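Local coordinates for BB1 (Synthetic construct, PDB 6D0T), which is a computationally designed, eight-stranded antiparallel beta barrel, made in work aimed at barrels that activate the fluorescence of a dye, at residues Phe14-Ser19 / Val90-Lys95; Phe68-Ser73 / Gly104-Gln109; Lys22-Thr27 / Arg100-Glu105; Gln6-Thr11 / Gly80-Arg85. All blocks are in the same frame, centred on the assembly; numbering follows the deposited sequence.

Interaction 1: residues Phe14-Ser19 / Val90-Lys95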
# COMPACT_ATOMS: atom_id res chain seq x y z
N PHE A 14 7.51 -1.33 2.44
CA PHE A 14 6.49 -0.51 3.09
C PHE A 14 6.61 -0.53 4.60
O PHE A 14 7.16 -1.47 5.21
CB PHE A 14 5.06 -0.93 2.68
CG PHE A 14 4.57 -2.23 3.29
CD1 PHE A 14 3.85 -2.23 4.48
CD2 PHE A 14 4.73 -3.43 2.62
CE1 PHE A 14 3.34 -3.40 5.00
CE2 PHE A 14 4.22 -4.62 3.15
CZ PHE A 14 3.53 -4.60 4.32
N ARG A 15 6.13 0.55 5.21
CA ARG A 15 5.97 0.65 6.66
C ARG A 15 4.68 1.40 6.90
O ARG A 15 4.51 2.52 6.40
CB ARG A 15 7.14 1.36 7.33
CG ARG A 15 7.03 1.37 8.86
CD ARG A 15 6.41 2.65 9.42
NE ARG A 15 7.41 3.71 9.51
CZ ARG A 15 8.20 3.91 10.57
NH1 ARG A 15 9.08 4.90 10.54
NH2 ARG A 15 8.11 3.14 11.64
N PHE A 16 3.76 0.79 7.64
CA PHE A 16 2.48 1.40 7.99
C PHE A 16 2.38 1.44 9.51
O PHE A 16 2.70 0.46 10.17
CB PHE A 16 1.28 0.61 7.46
CG PHE A 16 1.27 0.34 5.96
CD1 PHE A 16 1.85 1.19 5.04
CD2 PHE A 16 0.58 -0.77 5.50
CE1 PHE A 16 1.77 0.92 3.69
CE2 PHE A 16 0.50 -1.03 4.16
CZ PHE A 16 1.11 -0.17 3.25
N ARG A 17 1.89 2.55 10.06
CA ARG A 17 1.79 2.68 11.50
C ARG A 17 0.50 3.39 11.89
O ARG A 17 0.12 4.39 11.27
CB ARG A 17 2.99 3.43 12.08
CG ARG A 17 3.04 3.45 13.60
CD ARG A 17 4.24 4.24 14.06
NE ARG A 17 4.29 4.34 15.52
CZ ARG A 17 5.02 3.57 16.33
NH1 ARG A 17 5.79 2.60 15.85
NH2 ARG A 17 4.96 3.78 17.63
N SER A 18 -0.15 2.89 12.91
CA SER A 18 -1.41 3.48 13.33
C SER A 18 -1.17 4.45 14.46
O SER A 18 -0.11 4.48 15.07
CB SER A 18 -2.41 2.41 13.76
OG SER A 18 -2.05 1.92 15.01
N SER A 19 -2.19 5.25 14.74
CA SER A 19 -2.06 6.24 15.78
C SER A 19 -1.86 5.59 17.14
O SER A 19 -1.30 6.23 18.03
CB SER A 19 -3.30 7.16 15.78
OG SER A 19 -4.50 6.41 15.93
N VAL A 90 6.15 7.11 -1.82
CA VAL A 90 4.71 7.34 -1.82
C VAL A 90 4.22 7.32 -0.38
O VAL A 90 4.50 6.36 0.36
CB VAL A 90 3.97 6.26 -2.65
CG1 VAL A 90 2.46 6.56 -2.65
CG2 VAL A 90 4.49 6.21 -4.06
N GLU A 91 3.46 8.34 0.03
CA GLU A 91 2.85 8.29 1.35
C GLU A 91 1.42 7.76 1.25
O GLU A 91 0.75 7.96 0.24
CB GLU A 91 2.87 9.68 2.02
CG GLU A 91 4.29 10.11 2.35
CD GLU A 91 4.42 11.42 3.13
OE1 GLU A 91 3.40 12.09 3.42
OE2 GLU A 91 5.59 11.77 3.46
N VAL A 92 0.98 7.03 2.27
CA VAL A 92 -0.37 6.48 2.28
C VAL A 92 -1.08 6.89 3.56
O VAL A 92 -0.46 7.10 4.61
CB VAL A 92 -0.41 4.94 2.10
CG1 VAL A 92 0.29 4.53 0.84
CG2 VAL A 92 0.20 4.22 3.29
N ARG A 93 -2.41 7.00 3.46
CA ARG A 93 -3.28 7.25 4.61
C ARG A 93 -4.51 6.36 4.45
O ARG A 93 -5.15 6.37 3.39
CB ARG A 93 -3.67 8.73 4.66
CG ARG A 93 -4.52 9.13 5.84
CD ARG A 93 -3.71 9.30 7.09
NE ARG A 93 -4.52 9.81 8.19
N PHE A 94 -4.83 5.57 5.46
CA PHE A 94 -5.93 4.64 5.27
C PHE A 94 -6.60 4.28 6.59
O PHE A 94 -6.04 4.48 7.67
CB PHE A 94 -5.49 3.34 4.53
CG PHE A 94 -4.40 2.54 5.24
CD1 PHE A 94 -3.08 2.69 4.90
CD2 PHE A 94 -4.73 1.56 6.18
CE1 PHE A 94 -2.09 1.92 5.50
CE2 PHE A 94 -3.73 0.79 6.81
CZ PHE A 94 -2.43 0.97 6.48
N LYS A 95 -7.84 3.80 6.46
CA LYS A 95 -8.62 3.25 7.55
C LYS A 95 -8.57 1.74 7.51
O LYS A 95 -8.50 1.12 6.44
CB LYS A 95 -10.09 3.68 7.47
CG LYS A 95 -10.37 5.17 7.41
CD LYS A 95 -10.28 5.81 8.79
CE LYS A 95 -11.09 7.11 8.85
NZ LYS A 95 -10.56 8.10 7.86
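Phe-16 takes both of its partners on strand 89-96 with its ring: Phe-94 comes over one face, and Val-92 reaches the CE1 side. The aromatic pair is T-shaped, the edge of Phe-94 directed at the face of Phe-16, with centroids 5.0 Å apart and planes at 75°. Two atoms of the Phe-94 edge do the touching. CE1 of Phe-94 lies 3.7 Å from Phe-16 CG, off the ring centre toward the rim, while CZ of Phe-94 comes to 3.6 Å from Phe-16 CD2. The torsions contribute to this crossing at nearly a right angle: CG of Phe-16 stands beside its backbone N and opposite the carbonyl carbon (chi1 -55°), whereas CG of Phe-94 sits between N and C (chi1 59°). Val-92 touches through one methyl, CG2, 3.7 Å from Phe-16 CE1. The second face of Phe-16 is covered from its own strand, where Phe-14 CD1 lies 3.5 Å above the ring centre, so the phenyl is clamped between two aromatic neighbours and its tilt is probably well fixed. Trp-78 adds a further ring against both Phe-16 and Phe-94. All three contact residues are buried. The CA atoms of Phe-16 and Val-92 are 8.2 Å apart, with strand 101-108 running between their strands; such inward packing across an intervening strand is characteristic of the interior of a closed antiparallel beta barrel.

Interaction 2: residues Phe68-Ser73 / Gly104-Gln109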
# COMPACT_ATOMS: atom_id res chain seq x y z
N PHE A 68 -6.46 3.40 -2.78
CA PHE A 68 -5.55 2.39 -2.28
C PHE A 68 -6.32 1.40 -1.42
O PHE A 68 -7.10 1.82 -0.56
CB PHE A 68 -4.44 3.05 -1.44
CG PHE A 68 -3.66 2.10 -0.63
CD1 PHE A 68 -2.72 1.29 -1.20
CD2 PHE A 68 -3.85 2.05 0.74
CE1 PHE A 68 -1.97 0.43 -0.42
CE2 PHE A 68 -3.12 1.17 1.52
CZ PHE A 68 -2.17 0.38 0.94
N GLU A 69 -6.12 0.11 -1.66
CA GLU A 69 -6.72 -0.91 -0.81
C GLU A 69 -5.78 -2.11 -0.68
O GLU A 69 -5.06 -2.46 -1.61
CB GLU A 69 -8.09 -1.33 -1.36
CG GLU A 69 -8.07 -1.92 -2.70
N MET A 70 -5.79 -2.73 0.51
CA MET A 70 -4.98 -3.92 0.76
C MET A 70 -5.75 -4.79 1.74
O MET A 70 -6.44 -4.29 2.62
CB MET A 70 -3.58 -3.59 1.32
CG MET A 70 -2.54 -3.04 0.29
SD MET A 70 -0.92 -2.58 1.02
CE MET A 70 -0.47 -4.07 1.81
N GLN A 71 -5.63 -6.10 1.56
CA GLN A 71 -6.26 -7.09 2.44
C GLN A 71 -5.20 -8.07 2.90
O GLN A 71 -4.42 -8.58 2.08
CB GLN A 71 -7.38 -7.84 1.73
CG GLN A 71 -8.51 -6.95 1.26
CD GLN A 71 -9.74 -7.74 0.79
OE1 GLN A 71 -10.88 -7.45 1.17
NE2 GLN A 71 -9.50 -8.70 -0.05
N SER A 72 -5.19 -8.34 4.20
CA SER A 72 -4.15 -9.13 4.84
C SER A 72 -4.69 -10.48 5.31
O SER A 72 -5.86 -10.62 5.69
CB SER A 72 -3.59 -8.36 6.05
OG SER A 72 -2.62 -9.09 6.74
N SER A 73 -3.78 -11.45 5.35
CA SER A 73 -4.06 -12.81 5.79
C SER A 73 -4.36 -12.90 7.28
O SER A 73 -4.81 -13.96 7.73
CB SER A 73 -2.86 -13.69 5.45
OG SER A 73 -1.68 -13.26 6.12
N GLY A 104 1.66 5.87 6.42
CA GLY A 104 2.74 4.98 6.04
C GLY A 104 3.40 5.43 4.76
O GLY A 104 3.08 6.49 4.19
N GLU A 105 4.35 4.61 4.32
CA GLU A 105 5.16 4.94 3.16
C GLU A 105 5.52 3.68 2.40
O GLU A 105 5.73 2.63 3.00
CB GLU A 105 6.43 5.67 3.59
CG GLU A 105 7.17 6.29 2.43
CD GLU A 105 8.57 6.78 2.79
OE1 GLU A 105 9.01 6.57 3.95
OE2 GLU A 105 9.22 7.36 1.90
N PHE A 106 5.54 3.81 1.07
CA PHE A 106 6.19 2.87 0.15
C PHE A 106 7.49 3.51 -0.34
O PHE A 106 7.49 4.69 -0.76
CB PHE A 106 5.32 2.57 -1.08
CG PHE A 106 4.06 1.82 -0.83
CD1 PHE A 106 4.08 0.47 -0.59
CD2 PHE A 106 2.84 2.46 -0.93
CE1 PHE A 106 2.88 -0.23 -0.40
CE2 PHE A 106 1.66 1.77 -0.75
CZ PHE A 106 1.69 0.40 -0.48
N ARG A 107 8.57 2.74 -0.34
CA ARG A 107 9.89 3.16 -0.79
C ARG A 107 10.35 2.19 -1.88
O ARG A 107 10.45 0.97 -1.65
CB ARG A 107 10.86 3.21 0.38
CG ARG A 107 10.31 4.10 1.50
CD ARG A 107 11.22 4.17 2.73
NE ARG A 107 12.59 4.54 2.36
CZ ARG A 107 13.01 5.79 2.17
NH1 ARG A 107 12.17 6.81 2.30
NH2 ARG A 107 14.27 6.01 1.84
N ARG A 108 10.62 2.73 -3.08
CA ARG A 108 10.93 1.89 -4.23
C ARG A 108 12.31 1.27 -4.06
O ARG A 108 13.26 1.93 -3.63
CB ARG A 108 10.88 2.73 -5.52
CG ARG A 108 10.91 1.92 -6.79
CD ARG A 108 11.14 2.79 -8.00
NE ARG A 108 10.11 3.79 -8.24
CZ ARG A 108 8.94 3.56 -8.84
NH1 ARG A 108 8.61 2.34 -9.27
NH2 ARG A 108 8.13 4.59 -9.03
N GLN A 109 12.40 -0.03 -4.38
CA GLN A 109 13.65 -0.78 -4.32
C GLN A 109 14.14 -1.07 -5.73
O GLN A 109 13.46 -0.80 -6.72
CB GLN A 109 13.45 -2.11 -3.57
CG GLN A 109 12.87 -1.96 -2.19
CD GLN A 109 13.68 -1.02 -1.32
OE1 GLN A 109 13.17 -0.02 -0.80
NE2 GLN A 109 14.96 -1.35 -1.15
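Phe-68 turns its CG opposite the backbone N (chi1 166°), and Phe-106 turns its own opposite the carbonyl carbon (chi1 -67°); from facing walls of the beta barrel the two side chains then approach from opposite directions near its centre. The nearest CA pair, Phe-68 and Phe-106, is 12.0 Å apart, a separation that leaves the contact entirely to side chains spanning the barrel interior. Closest approach is between Phe-68 CE1 and Phe-106 CZ at 3.7 Å, with Phe-68 CE1 also 3.9 Å from Phe-106 CE2. Seen from Phe-106, its partner arrives at the ring edge, close to the ring plane. The planes are steeply inclined, at 73°, and the centroids lie 5.8 Å apart, so the pair meets obliquely, the edge of Phe-106 being the part that touches. The core continues on each flank: Phe-68 also packs on Ile-40, and Phe-106 on Trp-12 and Phe-14. On the outer surface of strand 101-108, by contrast, Arg-107 NH1 forms a salt bridge with Glu-105 OE2 at 3.0 Å. Met-70 supplies the remaining interior contact, its SD lying 4.2 Å from Phe-106 CZ, again at the edge of that ring.

Interaction 3: residues Lys22-Thr27 / Arg100-Glu105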
# COMPACT_ATOMS: atom_id res chain seq x y z
N LYS A 22 0.34 0.37 16.41
CA LYS A 22 0.47 -0.87 15.67
C LYS A 22 1.13 -0.59 14.33
O LYS A 22 0.92 0.47 13.73
CB LYS A 22 -0.88 -1.54 15.45
CG LYS A 22 -0.72 -2.96 14.91
CD LYS A 22 -2.01 -3.77 14.95
CE LYS A 22 -1.84 -5.10 14.20
NZ LYS A 22 -1.56 -6.25 15.11
N GLU A 23 1.96 -1.52 13.88
CA GLU A 23 2.81 -1.27 12.73
C GLU A 23 2.98 -2.55 11.92
O GLU A 23 3.12 -3.64 12.48
CB GLU A 23 4.18 -0.71 13.16
CG GLU A 23 5.12 -0.38 12.03
CD GLU A 23 6.37 0.37 12.49
OE1 GLU A 23 6.25 1.50 12.97
OE2 GLU A 23 7.49 -0.18 12.37
N TYR A 24 2.95 -2.39 10.60
CA TYR A 24 3.21 -3.47 9.66
C TYR A 24 4.37 -3.01 8.78
O TYR A 24 4.45 -1.83 8.41
CB TYR A 24 2.00 -3.79 8.81
CG TYR A 24 0.89 -4.51 9.53
CD1 TYR A 24 0.73 -5.87 9.43
CD2 TYR A 24 -0.03 -3.81 10.29
CE1 TYR A 24 -0.29 -6.51 10.06
CE2 TYR A 24 -1.07 -4.46 10.92
CZ TYR A 24 -1.20 -5.80 10.78
OH TYR A 24 -2.23 -6.45 11.41
N ARG A 25 5.25 -3.95 8.44
CA ARG A 25 6.34 -3.70 7.52
C ARG A 25 6.41 -4.87 6.55
O ARG A 25 6.01 -5.98 6.88
CB ARG A 25 7.69 -3.59 8.23
CG ARG A 25 7.92 -2.32 8.98
CD ARG A 25 9.28 -2.41 9.66
NE ARG A 25 9.56 -1.24 10.48
CZ ARG A 25 10.22 -0.15 10.06
NH1 ARG A 25 10.67 -0.07 8.82
NH2 ARG A 25 10.43 0.85 10.90
N GLY A 26 6.95 -4.62 5.36
CA GLY A 26 7.14 -5.72 4.43
C GLY A 26 7.54 -5.23 3.06
O GLY A 26 8.07 -4.12 2.92
N THR A 27 7.32 -6.10 2.07
CA THR A 27 7.67 -5.84 0.68
C THR A 27 6.44 -6.08 -0.18
O THR A 27 5.68 -7.02 0.07
CB THR A 27 8.82 -6.75 0.22
OG1 THR A 27 9.90 -6.61 1.13
CG2 THR A 27 9.30 -6.36 -1.14
N ARG A 100 -8.73 1.27 13.31
CA ARG A 100 -7.52 2.06 13.38
C ARG A 100 -7.38 2.97 12.15
O ARG A 100 -7.89 2.69 11.07
CB ARG A 100 -6.29 1.16 13.46
CG ARG A 100 -6.21 0.31 14.73
CD ARG A 100 -4.97 -0.58 14.68
NE ARG A 100 -4.58 -1.01 16.02
CZ ARG A 100 -4.66 -2.26 16.49
NH1 ARG A 100 -5.10 -3.26 15.74
NH2 ARG A 100 -4.27 -2.49 17.73
N GLU A 101 -6.65 4.07 12.35
CA GLU A 101 -6.25 4.97 11.28
C GLU A 101 -4.74 4.85 11.12
O GLU A 101 -4.02 4.92 12.12
CB GLU A 101 -6.61 6.42 11.63
CG GLU A 101 -8.08 6.76 11.51
N TYR A 102 -4.27 4.68 9.88
CA TYR A 102 -2.85 4.49 9.62
C TYR A 102 -2.31 5.55 8.66
O TYR A 102 -3.03 6.07 7.79
CB TYR A 102 -2.56 3.14 8.96
CG TYR A 102 -2.72 1.89 9.81
CD1 TYR A 102 -1.61 1.22 10.26
CD2 TYR A 102 -3.96 1.37 10.11
CE1 TYR A 102 -1.71 0.07 10.98
CE2 TYR A 102 -4.09 0.23 10.84
CZ TYR A 102 -2.95 -0.43 11.28
OH TYR A 102 -3.07 -1.61 12.01
N SER A 103 -1.02 5.84 8.82
CA SER A 103 -0.22 6.49 7.80
C SER A 103 1.00 5.61 7.53
O SER A 103 1.32 4.71 8.31
CB SER A 103 0.22 7.89 8.19
OG SER A 103 0.94 7.89 9.38
N GLY A 104 1.66 5.87 6.42
CA GLY A 104 2.74 4.98 6.04
C GLY A 104 3.40 5.43 4.76
O GLY A 104 3.08 6.49 4.19
N GLU A 105 4.35 4.61 4.32
CA GLU A 105 5.16 4.94 3.16
C GLU A 105 5.52 3.68 2.40
O GLU A 105 5.73 2.63 3.00
CB GLU A 105 6.43 5.67 3.59
CG GLU A 105 7.17 6.29 2.43
CD GLU A 105 8.57 6.78 2.79
OE1 GLU A 105 9.01 6.57 3.95
OE2 GLU A 105 9.22 7.36 1.90
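Lys-22 and Arg-100 meet at one end of the barrel by van der Waals contact of a methylene chain with a guanidinium face. The aliphatic chain of Lys-22 crosses that of Arg-100 at about a right angle, and its CD lies over one guanidinium face, offset toward the rim and 3.4 Å from Arg-100 CZ. All Lys-22 side-chain distances here hold for one of two modelled conformers and are doubtful to that extent. A bend at its last torsion (chi4 98°) leaves Lys-22 NZ 4.7 Å from Arg-100 NH1, near but not touching; Asp-20, salt-bridged to Arg-100 NE, probably offsets the gathered positive charge.

The aromatic contacts belong to Tyr-102. Its OH reaches the edge of the Tyr-24 ring, near the ring plane, at 3.6 Å from Tyr-24 CE2, and it also stands 3.8 Å from Lys-22 CD. Ring carbon to ring carbon, Tyr-24 CD2 and Tyr-102 CE1 are 4.3 Å apart. The hydroxyl of Tyr-24 is committed to another partner, a hydrogen bond with Asp-74 OD2, and Trp-78 packs against both tyrosine rings.

Strand 10-18 separates the two segments, pairing with 23-32 on one side and 101-108 on the other. Lys-22 and Arg-100 precede those strands in the turns after 10-18 and 89-96, so the contact bridges two neighbouring hairpin ends, with Ser-18 of the intervening strand touching both Arg-100 and Tyr-102.

Interaction 4: residues Gln6-Thr11 / Gly80-Arg85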
# COMPACT_ATOMS: atom_id res chain seq x y z
N GLN A 6 2.85 3.58 -15.63
CA GLN A 6 4.25 3.98 -15.74
C GLN A 6 4.95 3.96 -14.38
O GLN A 6 6.08 3.49 -14.26
CB GLN A 6 4.34 5.39 -16.34
CG GLN A 6 5.78 5.89 -16.44
CD GLN A 6 5.88 7.29 -17.05
OE1 GLN A 6 4.91 8.05 -17.03
NE2 GLN A 6 7.06 7.64 -17.52
N TYR A 7 4.30 4.48 -13.34
CA TYR A 7 4.98 4.83 -12.12
C TYR A 7 4.98 3.71 -11.07
O TYR A 7 6.02 3.42 -10.48
CB TYR A 7 4.36 6.11 -11.53
CG TYR A 7 4.96 6.48 -10.19
CD1 TYR A 7 4.41 6.02 -9.02
CD2 TYR A 7 6.10 7.27 -10.11
CE1 TYR A 7 4.97 6.28 -7.82
CE2 TYR A 7 6.67 7.57 -8.92
CZ TYR A 7 6.10 7.08 -7.74
OH TYR A 7 6.66 7.34 -6.52
N PHE A 8 3.83 3.08 -10.84
CA PHE A 8 3.74 2.24 -9.65
C PHE A 8 4.38 0.87 -9.81
O PHE A 8 4.88 0.34 -8.81
CB PHE A 8 2.28 2.06 -9.21
CG PHE A 8 1.69 3.30 -8.59
CD1 PHE A 8 2.12 3.75 -7.38
CD2 PHE A 8 0.72 4.06 -9.28
CE1 PHE A 8 1.59 4.93 -6.83
CE2 PHE A 8 0.20 5.20 -8.74
CZ PHE A 8 0.65 5.65 -7.53
N PRO A 9 4.44 0.27 -11.00
CA PRO A 9 5.01 -1.08 -11.10
C PRO A 9 6.43 -1.16 -10.60
O PRO A 9 7.25 -0.26 -10.81
CB PRO A 9 4.89 -1.41 -12.59
CG PRO A 9 3.67 -0.63 -13.01
CD PRO A 9 3.83 0.69 -12.27
N GLY A 10 6.71 -2.26 -9.92
CA GLY A 10 8.00 -2.43 -9.29
C GLY A 10 7.91 -3.06 -7.92
O GLY A 10 6.84 -3.51 -7.49
N THR A 11 9.06 -3.14 -7.27
CA THR A 11 9.18 -3.68 -5.92
C THR A 11 9.39 -2.54 -4.93
O THR A 11 10.21 -1.66 -5.16
CB THR A 11 10.35 -4.64 -5.84
OG1 THR A 11 10.14 -5.69 -6.79
CG2 THR A 11 10.47 -5.26 -4.45
N GLY A 80 -7.88 3.43 1.60
CA GLY A 80 -7.62 4.85 1.70
C GLY A 80 -7.09 5.44 0.42
O GLY A 80 -7.56 5.11 -0.68
N THR A 81 -6.12 6.34 0.55
CA THR A 81 -5.54 7.01 -0.60
C THR A 81 -4.04 7.17 -0.39
O THR A 81 -3.47 6.75 0.62
CB THR A 81 -6.22 8.36 -0.84
OG1 THR A 81 -5.75 8.92 -2.08
CG2 THR A 81 -5.93 9.33 0.30
N LEU A 82 -3.41 7.80 -1.37
CA LEU A 82 -1.97 7.96 -1.33
C LEU A 82 -1.58 9.27 -1.97
O LEU A 82 -2.38 9.92 -2.65
CB LEU A 82 -1.27 6.81 -2.02
CG LEU A 82 -1.70 6.56 -3.44
CD1 LEU A 82 -0.89 7.45 -4.41
CD2 LEU A 82 -1.50 5.09 -3.77
N GLN A 83 -0.34 9.65 -1.72
CA GLN A 83 0.26 10.83 -2.32
C GLN A 83 1.69 10.51 -2.72
O GLN A 83 2.55 10.29 -1.86
CB GLN A 83 0.25 12.01 -1.36
CG GLN A 83 0.90 13.26 -1.97
CD GLN A 83 0.22 13.74 -3.27
OE1 GLN A 83 -0.93 14.20 -3.24
NE2 GLN A 83 0.93 13.65 -4.41
N VAL A 84 1.94 10.50 -4.02
CA VAL A 84 3.31 10.40 -4.52
C VAL A 84 4.11 11.63 -4.12
O VAL A 84 3.64 12.76 -4.26
CB VAL A 84 3.29 10.25 -6.05
CG1 VAL A 84 4.74 10.20 -6.62
CG2 VAL A 84 2.54 9.00 -6.44
N ARG A 85 5.32 11.41 -3.61
CA ARG A 85 6.20 12.49 -3.17
C ARG A 85 7.47 12.64 -3.98
O ARG A 85 8.10 13.71 -3.92
CB ARG A 85 6.64 12.27 -1.71
CG ARG A 85 5.54 12.06 -0.69
CD ARG A 85 4.67 13.25 -0.54
NE ARG A 85 5.43 14.48 -0.38
CZ ARG A 85 4.90 15.68 -0.14
NH1 ARG A 85 3.58 15.80 0.05
NH2 ARG A 85 5.68 16.75 -0.10
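Val-84 O accepts a nearly straight hydrogen bond from the side-chain amide of Gln-83, NE2 to O 2.9 Å with an N-H...O angle of 173°, while the side chain of Val-84 meets Tyr-7 and Phe-8. Both valine methyls take part. CG1, set opposite the backbone N (chi1 178°), approaches the phenolic end of Tyr-7 obliquely, 3.4 Å from Tyr-7 OH and 3.6 Å from Tyr-7 CZ. CG2 reaches toward the other aromatic ring, 4.0 Å from Phe-8 CZ, and is also 3.9 Å from Tyr-7 CE1. Two residues earlier on the same strand, Leu-82 presents CD1 to Phe-8 CZ at 3.9 Å, the two side chains approaching from opposite directions. Neighbours in sequence, the aromatics also pack together: Tyr-7 CD1 sits 3.6 Å above one face of Phe-8, toward its rim. The polar groups of Tyr-7 are engaged outside the pair, its OH with Ser-86 O and its backbone O with Arg-108 NH2, and Arg-108 also makes a cation-pi contact with its ring. Short helix 4-7 and the residues after it thereby cover an end of the barrel against strand 77-86. Across the contact the chemistry is carbon on carbon, apart from the tyrosine oxygen resting on a methyl; this implies that shape and apolar burial join helix 4-7 and the residue after it to the strand, while the hydrogen bond to Ser-86 O probably orients the phenol.

Overall arrangement
Interactions 1 and 3 are the closest neighbours, their centres about 4 Å apart, and they are joined by the backbone pairing of Phe-16 with Tyr-24. Interaction 2 lies deepest, about 2 Å from the centre of the chain, its centre about 8 Å from that of interaction 1; Val-92 CG1 against Phe-106 CE2 at 3.5 Å makes the core continuous between those two. Interaction 4 closes the far end, with its centre about 15 Å from that of interaction 3 and on the other side of the chain's centre. Arg-108, in segment 104-109, ties interaction 2 to Tyr-7 of interaction 4. Together they trace the largely aromatic core, with charged Lys-22 and Arg-100 at the hairpin end.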